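PDB 5FX8: manganese lipoxygenase from Gaeumannomyces graminis, which oxidises linoleic and alpha-linolenic acids with molecular oxygen at a catalytic manganese centre, giving 11S- and 13R-hydroperoxy fatty acids. Local coordinates for residues R168-P173 with Q598-V603; V480-S485 with A537-A542; R581-I586 with A606-V611; A587-D592 with F602-L607. One frame throughout, in Å; residues are numbered along the deposited sequence.

Interaction 1: R168-P173 with Q598-V603; sequences RLSSNP and QGMPFV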
loop_
_atom_site.group_PDB
_atom_site.type_symbol
_atom_site.label_atom_id
_atom_site.label_comp_id
_atom_site.label_asym_id
_atom_site.label_seq_id
_atom_site.Cartn_x
_atom_site.Cartn_y
_atom_site.Cartn_z
ATOM N N ARG A 168 -2.037 14.785 13.708
ATOM C CA ARG A 168 -3.244 14.170 14.238
ATOM C C ARG A 168 -4.486 14.536 13.447
ATOM O O ARG A 168 -5.554 14.016 13.745
ATOM C CB ARG A 168 -3.475 14.556 15.700
ATOM C CG ARG A 168 -2.260 14.565 16.584
ATOM C CD ARG A 168 -1.441 13.331 16.420
ATOM N NE ARG A 168 -0.049 13.647 16.182
ATOM C CZ ARG A 168 0.815 12.796 15.673
ATOM N NH1 ARG A 168 0.414 11.598 15.349
ATOM N NH2 ARG A 168 2.069 13.143 15.495
ATOM N N LEU A 169 -4.389 15.449 12.488
ATOM C CA LEU A 169 -5.487 15.791 11.597
ATOM C C LEU A 169 -5.159 15.423 10.148
ATOM O O LEU A 169 -5.844 15.863 9.231
ATOM C CB LEU A 169 -5.845 17.275 11.719
ATOM C CG LEU A 169 -6.352 17.734 13.097
ATOM C CD1 LEU A 169 -6.325 19.231 13.259
ATOM C CD2 LEU A 169 -7.752 17.259 13.405
ATOM N N SER A 170 -4.129 14.616 9.922
ATOM C CA SER A 170 -3.765 14.260 8.559
ATOM C C SER A 170 -3.180 12.854 8.469
ATOM O O SER A 170 -3.878 11.925 8.074
ATOM C CB SER A 170 -2.790 15.284 8.000
ATOM O OG SER A 170 -1.682 15.421 8.836
ATOM N N SER A 171 -1.906 12.691 8.837
ATOM C CA SER A 171 -1.237 11.392 8.751
ATOM C C SER A 171 -1.995 10.290 9.471
ATOM O O SER A 171 -2.124 9.185 8.951
ATOM C CB SER A 171 0.142 11.499 9.345
ATOM O OG SER A 171 0.790 12.531 8.700
ATOM N N ASN A 172 -2.397 10.529 10.717
ATOM C CA ASN A 172 -3.185 9.573 11.489
ATOM C C ASN A 172 -4.305 10.355 12.131
ATOM O O ASN A 172 -4.166 10.847 13.252
ATOM C CB ASN A 172 -2.381 8.847 12.561
ATOM C CG ASN A 172 -3.275 7.980 13.457
ATOM O OD1 ASN A 172 -4.473 7.813 13.180
ATOM N ND2 ASN A 172 -2.700 7.416 14.519
ATOM N N PRO A 173 -5.442 10.459 11.462
ATOM C CA PRO A 173 -6.552 11.276 11.964
ATOM C C PRO A 173 -7.611 10.498 12.722
ATOM O O PRO A 173 -8.671 11.047 13.023
ATOM C CB PRO A 173 -7.138 11.821 10.660
ATOM C CG PRO A 173 -6.950 10.661 9.725
ATOM C CD PRO A 173 -5.607 10.101 10.049
ATOM N N GLN A 598 -1.903 23.302 3.363
ATOM C CA GLN A 598 -3.122 23.021 4.125
ATOM C C GLN A 598 -2.943 23.371 5.590
ATOM O O GLN A 598 -3.451 22.685 6.469
ATOM C CB GLN A 598 -3.554 21.564 4.016
ATOM C CG GLN A 598 -3.537 21.010 2.645
ATOM C CD GLN A 598 -3.797 19.535 2.650
ATOM O OE1 GLN A 598 -4.916 19.094 2.412
ATOM N NE2 GLN A 598 -2.762 18.753 2.931
ATOM N N GLY A 599 -2.174 24.411 5.862
ATOM C CA GLY A 599 -1.998 24.857 7.228
ATOM C C GLY A 599 -0.984 24.075 8.012
ATOM O O GLY A 599 -1.052 24.061 9.233
ATOM N N MET A 600 -0.039 23.434 7.337
ATOM C CA MET A 600 0.881 22.476 7.909
ATOM C C MET A 600 2.275 22.701 7.365
ATOM O O MET A 600 2.433 23.058 6.201
ATOM C CB MET A 600 0.502 21.039 7.559
ATOM C CG MET A 600 -0.705 20.499 8.172
ATOM S SD MET A 600 -0.911 18.758 7.746
ATOM C CE MET A 600 -2.262 18.497 8.802
ATOM N N PRO A 601 3.287 22.392 8.142
ATOM C CA PRO A 601 4.659 22.558 7.664
ATOM C C PRO A 601 5.176 21.408 6.821
ATOM O O PRO A 601 6.391 21.277 6.648
ATOM C CB PRO A 601 5.461 22.683 8.964
ATOM C CG PRO A 601 4.472 23.009 9.994
ATOM C CD PRO A 601 3.236 22.315 9.604
ATOM N N PHE A 602 4.281 20.564 6.312
ATOM C CA PHE A 602 4.658 19.518 5.373
ATOM C C PHE A 602 3.541 19.314 4.366
ATOM O O PHE A 602 2.385 19.651 4.610
ATOM C CB PHE A 602 5.007 18.186 6.066
ATOM C CG PHE A 602 3.849 17.503 6.735
ATOM C CD1 PHE A 602 3.423 17.894 8.005
ATOM C CD2 PHE A 602 3.225 16.437 6.127
ATOM C CE1 PHE A 602 2.379 17.259 8.632
ATOM C CE2 PHE A 602 2.196 15.802 6.747
ATOM C CZ PHE A 602 1.762 16.214 8.015
ATOM N N VAL A 603 3.916 18.756 3.223
ATOM C CA VAL A 603 2.984 18.458 2.149
ATOM C C VAL A 603 2.490 17.035 2.311
ATOM O O VAL A 603 3.284 16.095 2.322
ATOM C CB VAL A 603 3.641 18.642 0.781
ATOM C CG1 VAL A 603 2.689 18.249 -0.259
ATOM C CG2 VAL A 603 4.060 20.064 0.599
#
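Met600 reaches across to Ser170 and lays the end of its thioether against that small side chain. Its methyl, CE, sits 3.4 Å from Ser170 CB. The sulphur follows alongside, with SD 3.6 Å from Ser170 OG. Beyond CG the methionine chain is extended (chi2 -175°, chi3 173°), which carries SD and CE forward to the serine. CE also comes near the backbone of Leu169, 4.4 Å from Leu169 C.

Phe602 meets the same loop with its CZ. This atom lies 3.6 Å from Ser170 OG, which is at the edge of the ring, near the ring plane. Ser171 OG approaches CZ at 3.9 Å, obliquely to the ring. Both segments are irregular. Residues 168-173 follow helix 161-166, and residues 598-603 belong to the long tail after helix 566-587 that runs on to the metal-binding C-terminus of the lipoxygenase fold. The contact therefore joins two loops 425 residues apart in a buried part of the chain.

Ser170 bonds back to the end of helix 161-166. Its OG is hydrogen-bonded to Met166 O, and the tail atoms beside this hydroxyl are carbon and sulphur. Around the pair, Met600 also packs on Met166 and on Pro396 of helix 396-420, and Phe602 packs on Leu163 and Met154.

Interaction 2: V480-S485 with A537-A542; sequences VMNQGS and ARFNRA. With MN (manganese (II) ion), chain I.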
loop_
_atom_site.group_PDB
_atom_site.type_symbol
_atom_site.label_atom_id
_atom_site.label_comp_id
_atom_site.label_asym_id
_atom_site.label_seq_id
_atom_site.Cartn_x
_atom_site.Cartn_y
_atom_site.Cartn_z
ATOM N N VAL A 480 -4.375 5.899 4.170
ATOM C CA VAL A 480 -3.950 6.910 5.109
ATOM C C VAL A 480 -3.180 6.260 6.251
ATOM O O VAL A 480 -2.222 6.831 6.773
ATOM C CB VAL A 480 -5.185 7.699 5.593
ATOM C CG1 VAL A 480 -4.834 8.678 6.683
ATOM C CG2 VAL A 480 -5.832 8.415 4.450
ATOM N N MET A 481 -3.575 5.055 6.651
ATOM C CA MET A 481 -2.946 4.408 7.792
ATOM C C MET A 481 -1.746 3.559 7.395
ATOM O O MET A 481 -0.759 3.521 8.117
ATOM C CB MET A 481 -3.961 3.534 8.528
ATOM C CG MET A 481 -5.126 4.263 9.128
ATOM S SD MET A 481 -4.644 5.256 10.530
ATOM C CE MET A 481 -5.522 4.398 11.830
ATOM N N ASN A 482 -1.820 2.889 6.257
ATOM C CA ASN A 482 -0.892 1.868 5.823
ATOM C C ASN A 482 -0.453 2.256 4.430
ATOM O O ASN A 482 -0.334 3.447 4.149
ATOM C CB ASN A 482 -1.569 0.506 5.835
ATOM C CG ASN A 482 -0.599 -0.622 5.740
ATOM O OD1 ASN A 482 -0.824 -1.587 5.011
ATOM N ND2 ASN A 482 0.501 -0.513 6.465
ATOM N N GLN A 483 -0.237 1.283 3.553
ATOM C CA GLN A 483 0.183 1.515 2.168
ATOM C C GLN A 483 1.442 2.384 2.193
ATOM O O GLN A 483 2.394 2.034 2.904
ATOM C CB GLN A 483 -1.010 2.066 1.372
ATOM C CG GLN A 483 -0.919 1.892 -0.148
ATOM C CD GLN A 483 -0.890 0.440 -0.659
ATOM O OE1 GLN A 483 -1.728 -0.387 -0.321
ATOM N NE2 GLN A 483 0.051 0.160 -1.515
ATOM N N GLY A 484 1.507 3.491 1.455
ATOM C CA GLY A 484 2.705 4.303 1.426
ATOM C C GLY A 484 2.796 5.332 2.504
ATOM O O GLY A 484 3.777 6.073 2.592
ATOM N N SER A 485 1.815 5.385 3.365
ATOM C CA SER A 485 1.798 6.429 4.383
ATOM C C SER A 485 2.866 6.277 5.462
ATOM O O SER A 485 3.473 7.268 5.833
ATOM C CB SER A 485 0.423 6.508 5.014
ATOM O OG SER A 485 -0.390 7.235 4.146
ATOM N N ALA A 537 9.010 0.999 3.107
ATOM C CA ALA A 537 9.029 1.036 1.655
ATOM C C ALA A 537 8.425 -0.230 1.069
ATOM O O ALA A 537 7.836 -0.190 -0.005
ATOM C CB ALA A 537 10.453 1.235 1.137
ATOM N N ARG A 538 8.554 -1.359 1.753
ATOM C CA ARG A 538 7.918 -2.563 1.257
ATOM C C ARG A 538 6.406 -2.564 1.448
ATOM O O ARG A 538 5.722 -3.384 0.824
ATOM C CB ARG A 538 8.542 -3.785 1.923
ATOM C CG ARG A 538 9.593 -4.475 1.058
ATOM C CD ARG A 538 10.318 -5.509 1.869
ATOM N NE ARG A 538 11.334 -4.931 2.727
ATOM C CZ ARG A 538 11.574 -5.367 3.945
ATOM N NH1 ARG A 538 10.852 -6.361 4.423
ATOM N NH2 ARG A 538 12.517 -4.818 4.676
ATOM N N PHE A 539 5.861 -1.673 2.289
ATOM C CA PHE A 539 4.402 -1.515 2.311
ATOM C C PHE A 539 3.870 -0.695 1.133
ATOM O O PHE A 539 2.664 -0.692 0.885
ATOM C CB PHE A 539 3.948 -0.867 3.609
ATOM C CG PHE A 539 4.181 -1.698 4.838
ATOM C CD1 PHE A 539 4.475 -3.034 4.753
ATOM C CD2 PHE A 539 4.089 -1.126 6.095
ATOM C CE1 PHE A 539 4.672 -3.765 5.884
ATOM C CE2 PHE A 539 4.277 -1.866 7.222
ATOM C CZ PHE A 539 4.565 -3.185 7.111
ATOM N N ASN A 540 4.732 -0.004 0.407
ATOM C CA ASN A 540 4.354 0.825 -0.724
ATOM C C ASN A 540 4.365 -0.012 -2.001
ATOM O O ASN A 540 4.932 -1.105 -2.048
ATOM C CB ASN A 540 5.305 2.013 -0.839
ATOM C CG ASN A 540 4.769 3.118 -1.715
ATOM O OD1 ASN A 540 3.602 3.467 -1.650
ATOM N ND2 ASN A 540 5.620 3.661 -2.552
ATOM N N ARG A 541 3.689 0.497 -3.030
ATOM C CA ARG A 541 3.556 -0.199 -4.305
ATOM C C ARG A 541 3.737 0.827 -5.417
ATOM O O ARG A 541 2.771 1.422 -5.884
ATOM C CB ARG A 541 2.214 -0.909 -4.438
ATOM C CG ARG A 541 2.105 -2.251 -3.745
ATOM C CD ARG A 541 2.983 -3.316 -4.388
ATOM N NE ARG A 541 2.915 -4.590 -3.682
ATOM C CZ ARG A 541 3.510 -4.818 -2.519
ATOM N NH1 ARG A 541 4.199 -3.865 -1.940
ATOM N NH2 ARG A 541 3.397 -5.980 -1.919
ATOM N N ALA A 542 4.964 0.985 -5.869
ATOM C CA ALA A 542 5.324 1.937 -6.899
ATOM C C ALA A 542 4.776 1.595 -8.281
ATOM O O ALA A 542 4.788 2.459 -9.153
ATOM C CB ALA A 542 6.850 2.047 -6.946
HETATM MN MN MN I . -2.860 -2.885 5.123
HETATM O O HOH W 1 -1.352 -4.392 6.289
#
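The side chains of Asn482 and Phe539 cross at about a right angle, and the amide plane is turned 56° from the ring plane. Asn482 ND2 comes obliquely to the ring, 3.7 Å from Phe539 CD2. The other end of the same amide serves the metal: Asn482 OD1 binds manganese at 2.4 Å. With CG anti to the backbone N (chi1 -165°), the amide is placed between the metal and the phenylalanine. His290, His294, His478 and the terminal Val618 are the other protein ligands, and water 1 also binds the metal. Phe539 is thus a second-shell neighbour of a metal ligand.

The side chains of Gln483 and Arg541 also cross at about a right angle, their amide and guanidinium planes 78° apart. Gln483 NE2 touches the base of the arginine, 3.8 Å from Arg541 CB, while Gln483 OE1 is hydrogen-bonded to Ser617. The arginine tip turns back on its own segment. Its NH1 donates to Asn540 O at 2.9 Å and to Arg538 O at 3.2 Å, so both carbonyls are held by the one nitrogen.

Between these pairs backbone meets side chain. Gln483 O lies 3.4 Å from Phe539 CB. Asn540 OD1 rests on Gly484 CA, while its ND2 is hydrogen-bonded to Ser145 O. A type II' turn from Asn482 to Ser485 makes this bend, closed by Ser485 N to Asn482 O.

The contact lies at the C-terminal ends of helix 460-481 and helix 526-539. Met481 packs on helix 268-305, which carries His290 and His294, and Arg541 packs on helix 86-124.

Interaction 3: R581-I586 with A606-V611; sequences RISREI and ALNPAV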
loop_
_atom_site.group_PDB
_atom_site.type_symbol
_atom_site.label_atom_id
_atom_site.label_comp_id
_atom_site.label_asym_id
_atom_site.label_seq_id
_atom_site.Cartn_x
_atom_site.Cartn_y
_atom_site.Cartn_z
ATOM N N ARG A 581 -9.371 15.488 -11.551
ATOM C CA ARG A 581 -9.301 16.791 -10.897
ATOM C C ARG A 581 -8.672 16.662 -9.522
ATOM O O ARG A 581 -7.811 17.458 -9.142
ATOM C CB ARG A 581 -10.692 17.401 -10.772
ATOM C CG ARG A 581 -11.093 18.330 -11.870
ATOM C CD ARG A 581 -12.590 18.626 -11.801
ATOM N NE ARG A 581 -12.949 19.566 -10.736
ATOM C CZ ARG A 581 -13.200 20.862 -10.914
ATOM N NH1 ARG A 581 -13.133 21.401 -12.126
ATOM N NH2 ARG A 581 -13.524 21.617 -9.874
ATOM N N ILE A 582 -9.111 15.669 -8.753
ATOM C CA ILE A 582 -8.645 15.561 -7.379
ATOM C C ILE A 582 -7.158 15.251 -7.352
ATOM O O ILE A 582 -6.408 15.790 -6.529
ATOM C CB ILE A 582 -9.471 14.512 -6.616
ATOM C CG1 ILE A 582 -10.905 15.000 -6.431
ATOM C CG2 ILE A 582 -8.834 14.192 -5.279
ATOM C CD1 ILE A 582 -11.866 13.930 -6.008
ATOM N N SER A 583 -6.694 14.419 -8.281
ATOM C CA SER A 583 -5.302 14.030 -8.226
ATOM C C SER A 583 -4.410 15.156 -8.713
ATOM O O SER A 583 -3.320 15.357 -8.175
ATOM C CB SER A 583 -5.088 12.748 -9.019
ATOM O OG SER A 583 -5.213 12.970 -10.385
ATOM N N ARG A 584 -4.860 15.927 -9.700
ATOM C CA ARG A 584 -4.098 17.119 -10.048
ATOM C C ARG A 584 -4.049 18.112 -8.889
ATOM O O ARG A 584 -2.991 18.688 -8.621
ATOM C CB ARG A 584 -4.660 17.758 -11.307
ATOM C CG ARG A 584 -4.320 16.962 -12.532
ATOM C CD ARG A 584 -4.729 17.656 -13.792
ATOM N NE ARG A 584 -6.170 17.827 -13.908
ATOM C CZ ARG A 584 -7.016 16.911 -14.358
ATOM N NH1 ARG A 584 -6.599 15.708 -14.747
ATOM N NH2 ARG A 584 -8.298 17.197 -14.412
ATOM N N GLU A 585 -5.159 18.307 -8.164
ATOM C CA GLU A 585 -5.105 19.195 -6.999
ATOM C C GLU A 585 -4.093 18.702 -5.971
ATOM O O GLU A 585 -3.352 19.499 -5.395
ATOM C CB GLU A 585 -6.474 19.337 -6.327
ATOM C CG GLU A 585 -7.544 20.022 -7.141
ATOM C CD GLU A 585 -8.940 19.868 -6.537
ATOM O OE1 GLU A 585 -9.062 19.305 -5.425
ATOM O OE2 GLU A 585 -9.922 20.320 -7.178
ATOM N N ILE A 586 -4.052 17.399 -5.705
ATOM C CA ILE A 586 -3.188 16.929 -4.628
ATOM C C ILE A 586 -1.729 16.942 -5.061
ATOM O O ILE A 586 -0.863 17.436 -4.339
ATOM C CB ILE A 586 -3.633 15.544 -4.134
ATOM C CG1 ILE A 586 -5.013 15.663 -3.501
ATOM C CG2 ILE A 586 -2.616 14.981 -3.130
ATOM C CD1 ILE A 586 -5.581 14.388 -3.095
ATOM N N ALA A 606 -1.569 11.666 0.943
ATOM C CA ALA A 606 -1.829 10.251 1.147
ATOM C C ALA A 606 -3.110 9.802 0.496
ATOM O O ALA A 606 -3.354 8.595 0.394
ATOM C CB ALA A 606 -1.924 9.941 2.619
ATOM N N LEU A 607 -3.957 10.739 0.104
ATOM C CA LEU A 607 -5.241 10.411 -0.460
ATOM C C LEU A 607 -5.293 10.694 -1.939
ATOM O O LEU A 607 -6.384 10.721 -2.507
ATOM C CB LEU A 607 -6.327 11.179 0.271
ATOM C CG LEU A 607 -6.827 10.492 1.516
ATOM C CD1 LEU A 607 -7.726 11.441 2.184
ATOM C CD2 LEU A 607 -7.549 9.230 1.095
ATOM N N ASN A 608 -4.144 10.928 -2.568
ATOM C CA ASN A 608 -4.017 11.107 -4.007
ATOM C C ASN A 608 -4.544 9.875 -4.722
ATOM O O ASN A 608 -3.943 8.802 -4.613
ATOM C CB ASN A 608 -2.559 11.362 -4.392
ATOM C CG ASN A 608 -2.388 11.777 -5.855
ATOM O OD1 ASN A 608 -3.229 11.501 -6.702
ATOM N ND2 ASN A 608 -1.301 12.460 -6.141
ATOM N N PRO A 609 -5.649 9.988 -5.473
ATOM C CA PRO A 609 -6.190 8.814 -6.163
ATOM C C PRO A 609 -5.361 8.367 -7.338
ATOM O O PRO A 609 -5.584 7.278 -7.838
ATOM C CB PRO A 609 -7.577 9.279 -6.602
ATOM C CG PRO A 609 -7.482 10.705 -6.689
ATOM C CD PRO A 609 -6.470 11.179 -5.725
ATOM N N ALA A 610 -4.413 9.161 -7.803
ATOM C CA ALA A 610 -3.561 8.716 -8.888
ATOM C C ALA A 610 -2.419 7.857 -8.405
ATOM O O ALA A 610 -1.762 7.213 -9.223
ATOM C CB ALA A 610 -2.995 9.901 -9.647
ATOM N N VAL A 611 -2.181 7.833 -7.102
ATOM C CA VAL A 611 -1.055 7.133 -6.520
ATOM C C VAL A 611 -1.506 5.884 -5.790
ATOM O O VAL A 611 -0.807 4.876 -5.781
ATOM C CB VAL A 611 -0.289 8.085 -5.573
ATOM C CG1 VAL A 611 0.847 7.361 -4.889
ATOM C CG2 VAL A 611 0.207 9.303 -6.355
#
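An Asx turn headed by Asn608 sits against one face of helix 566-587, with Ser583 beside its carboxamide oxygen. Asn608 OD1 accepts from Ala610 N at 2.8 Å, with an N-H...O angle of 154°. The donor stands above the carbonyl plane. With CG anti to the backbone N (chi1 -171°), the carboxamide is brought toward the helix. The same OD1 faces Ser583 CB at 3.2 Å, and Ala610 CB packs on that carbon at 3.6 Å. The Ser583 hydroxyl is hydrogen-bonded within its own helix, to Thr579 O and Gly580 O.

Two isoleucines carry the apolar part. Ile586 and Asn608 slide past each other in opposite directions. Ile586 CD1 lies 3.7 Å from Asn608 CA, and Ile586 CG2 lies 3.8 Å from Asn608 CB. Ile582 crosses Pro609 at about a right angle, its CG2 3.9 Å from Pro609 CD. The same helix turn also meets the zonadhesin chain: Ile582 packs on Glu254 of that chain.

Leu607 leads away from the helix to Trp472 and Val480 of helix 460-481. A turn of the C-terminal tail thus packs on the last long helix, within the lipoxygenase fold whose C-terminal residue is a metal ligand.

Interaction 4: A587-D592 with F602-L607; sequences AGRGFD and FVWTAL. With NAG (2-acetamido-2-deoxy-beta-D-glucopyranose), chain D.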
loop_
_atom_site.group_PDB
_atom_site.type_symbol
_atom_site.label_atom_id
_atom_site.label_comp_id
_atom_site.label_asym_id
_atom_site.label_seq_id
_atom_site.Cartn_x
_atom_site.Cartn_y
_atom_site.Cartn_z
ATOM N N ALA A 587 -1.430 16.413 -6.248
ATOM C CA ALA A 587 -0.049 16.432 -6.725
ATOM C C ALA A 587 0.478 17.848 -6.922
ATOM O O ALA A 587 1.692 18.070 -6.861
ATOM C CB ALA A 587 0.087 15.661 -8.029
ATOM N N GLY A 588 -0.385 18.813 -7.174
ATOM C CA GLY A 588 0.194 20.127 -7.293
ATOM C C GLY A 588 0.504 20.839 -5.998
ATOM O O GLY A 588 0.881 22.009 -6.037
ATOM N N ARG A 589 0.375 20.179 -4.852
ATOM C CA ARG A 589 0.465 20.864 -3.566
ATOM C C ARG A 589 1.879 21.338 -3.263
ATOM O O ARG A 589 2.863 20.677 -3.587
ATOM C CB ARG A 589 0.016 19.944 -2.452
ATOM C CG ARG A 589 -1.286 20.312 -1.869
ATOM C CD ARG A 589 -1.789 19.244 -0.940
ATOM N NE ARG A 589 -3.230 19.172 -1.073
ATOM C CZ ARG A 589 -4.012 18.211 -0.627
ATOM N NH1 ARG A 589 -3.526 17.159 0.019
ATOM N NH2 ARG A 589 -5.302 18.309 -0.845
ATOM N N GLY A 590 1.973 22.467 -2.588
ATOM C CA GLY A 590 3.257 23.038 -2.266
ATOM C C GLY A 590 3.031 24.051 -1.177
ATOM O O GLY A 590 1.918 24.164 -0.677
ATOM N N PHE A 591 4.051 24.801 -0.812
ATOM C CA PHE A 591 3.965 25.655 0.355
ATOM C C PHE A 591 3.565 27.063 -0.039
ATOM O O PHE A 591 3.958 27.549 -1.095
ATOM C CB PHE A 591 5.301 25.684 1.079
ATOM C CG PHE A 591 5.704 24.374 1.642
ATOM C CD1 PHE A 591 5.171 23.934 2.834
ATOM C CD2 PHE A 591 6.636 23.586 0.995
ATOM C CE1 PHE A 591 5.552 22.741 3.362
ATOM C CE2 PHE A 591 7.023 22.390 1.522
ATOM C CZ PHE A 591 6.484 21.966 2.711
ATOM N N ASP A 592 2.792 27.720 0.822
ATOM C CA ASP A 592 2.396 29.099 0.586
ATOM C C ASP A 592 3.454 30.043 1.162
ATOM O O ASP A 592 4.596 29.648 1.421
ATOM C CB ASP A 592 0.995 29.362 1.151
ATOM C CG ASP A 592 0.900 29.173 2.654
ATOM O OD1 ASP A 592 1.926 29.246 3.338
ATOM O OD2 ASP A 592 -0.215 28.959 3.175
ATOM N N PHE A 602 4.281 20.564 6.312
ATOM C CA PHE A 602 4.658 19.518 5.373
ATOM C C PHE A 602 3.541 19.314 4.366
ATOM O O PHE A 602 2.385 19.651 4.610
ATOM C CB PHE A 602 5.007 18.186 6.066
ATOM C CG PHE A 602 3.849 17.503 6.735
ATOM C CD1 PHE A 602 3.423 17.894 8.005
ATOM C CD2 PHE A 602 3.225 16.437 6.127
ATOM C CE1 PHE A 602 2.379 17.259 8.632
ATOM C CE2 PHE A 602 2.196 15.802 6.747
ATOM C CZ PHE A 602 1.762 16.214 8.015
ATOM N N VAL A 603 3.916 18.756 3.223
ATOM C CA VAL A 603 2.984 18.458 2.149
ATOM C C VAL A 603 2.490 17.035 2.311
ATOM O O VAL A 603 3.284 16.095 2.322
ATOM C CB VAL A 603 3.641 18.642 0.781
ATOM C CG1 VAL A 603 2.689 18.249 -0.259
ATOM C CG2 VAL A 603 4.060 20.064 0.599
ATOM N N TRP A 604 1.180 16.876 2.412
ATOM C CA TRP A 604 0.542 15.601 2.682
ATOM C C TRP A 604 -0.289 15.218 1.464
ATOM O O TRP A 604 -1.054 16.043 0.953
ATOM C CB TRP A 604 -0.308 15.712 3.946
ATOM C CG TRP A 604 -0.997 14.468 4.344
ATOM C CD1 TRP A 604 -0.434 13.377 4.929
ATOM C CD2 TRP A 604 -2.383 14.179 4.198
ATOM N NE1 TRP A 604 -1.380 12.425 5.144
ATOM C CE2 TRP A 604 -2.588 12.888 4.700
ATOM C CE3 TRP A 604 -3.470 14.879 3.680
ATOM C CZ2 TRP A 604 -3.842 12.281 4.706
ATOM C CZ3 TRP A 604 -4.721 14.279 3.680
ATOM C CH2 TRP A 604 -4.896 12.998 4.194
ATOM N N THR A 605 -0.099 13.984 0.970
ATOM C CA THR A 605 -0.681 13.564 -0.295
ATOM C C THR A 605 -1.210 12.147 -0.242
ATOM O O THR A 605 -1.274 11.477 -1.270
ATOM C CB THR A 605 0.334 13.625 -1.425
ATOM O OG1 THR A 605 1.414 12.742 -1.124
ATOM C CG2 THR A 605 0.861 15.018 -1.616
ATOM N N ALA A 606 -1.569 11.666 0.943
ATOM C CA ALA A 606 -1.829 10.251 1.147
ATOM C C ALA A 606 -3.110 9.802 0.496
ATOM O O ALA A 606 -3.354 8.595 0.394
ATOM C CB ALA A 606 -1.924 9.941 2.619
ATOM N N LEU A 607 -3.957 10.739 0.104
ATOM C CA LEU A 607 -5.241 10.411 -0.460
ATOM C C LEU A 607 -5.293 10.694 -1.939
ATOM O O LEU A 607 -6.384 10.721 -2.507
ATOM C CB LEU A 607 -6.327 11.179 0.271
ATOM C CG LEU A 607 -6.827 10.492 1.516
ATOM C CD1 LEU A 607 -7.726 11.441 2.184
ATOM C CD2 LEU A 607 -7.549 9.230 1.095
HETATM C C1 NAG D . 8.680 23.647 5.818
HETATM C C2 NAG D . 8.808 25.156 6.123
HETATM C C3 NAG D . 8.868 25.973 4.834
HETATM C C4 NAG D . 9.885 25.394 3.863
HETATM C C5 NAG D . 9.606 23.916 3.669
HETATM C C6 NAG D . 10.570 23.249 2.723
HETATM C C7 NAG D . 7.853 25.996 8.223
HETATM C C8 NAG D . 6.609 26.455 8.912
HETATM N N2 NAG D . 7.710 25.616 6.952
HETATM O O3 NAG D . 9.223 27.313 5.157
HETATM O O4 NAG D . 9.807 26.062 2.609
HETATM O O5 NAG D . 9.712 23.249 4.932
HETATM O O6 NAG D . 11.750 22.854 3.396
HETATM O O7 NAG D . 8.931 25.958 8.790
#
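Arg589 starts its contact at CB, which lies 3.9 Å from Val603 CG1. Further out, CD passes 3.8 Å from Trp604 O. The chain bends at chi3 (-144°), which places NE. At the tip, NH1 donates to Trp604 O at 2.9 Å, with an N-H...O angle of 148°. The oxygen lies in the guanidinium plane, at its edge, and the donor is tilted 19° from the carbonyl plane. NH1 also forms a salt bridge with Asp400 of helix 396-420. One nitrogen therefore links the tail carbonyl to a charge on the neighbouring helix.

The two segments are irregular parts of the C-terminal region. The chain leaves helix 566-587, runs out as a loop and returns, so that residues 602-607 pass beside residues 587-592. Only nine residues separate them.

On the returning chain, Val603 makes contact with both of its branches. While CG1 meets Arg589, CG2 lies over one face of the Phe591 ring, offset toward the rim, in a CH-pi contact 4.0 Å from the ring centroid. The opposite face is taken by an N-acetylglucosamine of the glycan at Asn157, with NAG C5 3.7 Å from Phe591 CE2. The ring is thus held between a valine methyl and a carbohydrate. At its edge, Phe591 CE1 comes 3.9 Å from Phe602 N. Trp604 packs on Phe397 and meets the ring of Phe489.

Interactions 1, 3 and 4 all use the C-terminal tail after helix 566-587. Interactions 1 and 4 share Phe602 and Val603, with centres about 9 Å apart. Interactions 3 and 4 share Ala606 and Leu607, with centres about 10 Å apart. Along the tail, the segments of interactions 1, 4 and 3 follow in that order. Interaction 2 is nested inside the loop closed by interaction 1, and its centre is 15 to 17 Å from the others. Val480 bridges the groups, touching Ser170, Ser171, Pro173, Trp604 and Leu607. The tail is therefore packed on several parts of the fold before it ends at Val618, a manganese ligand like Asn482.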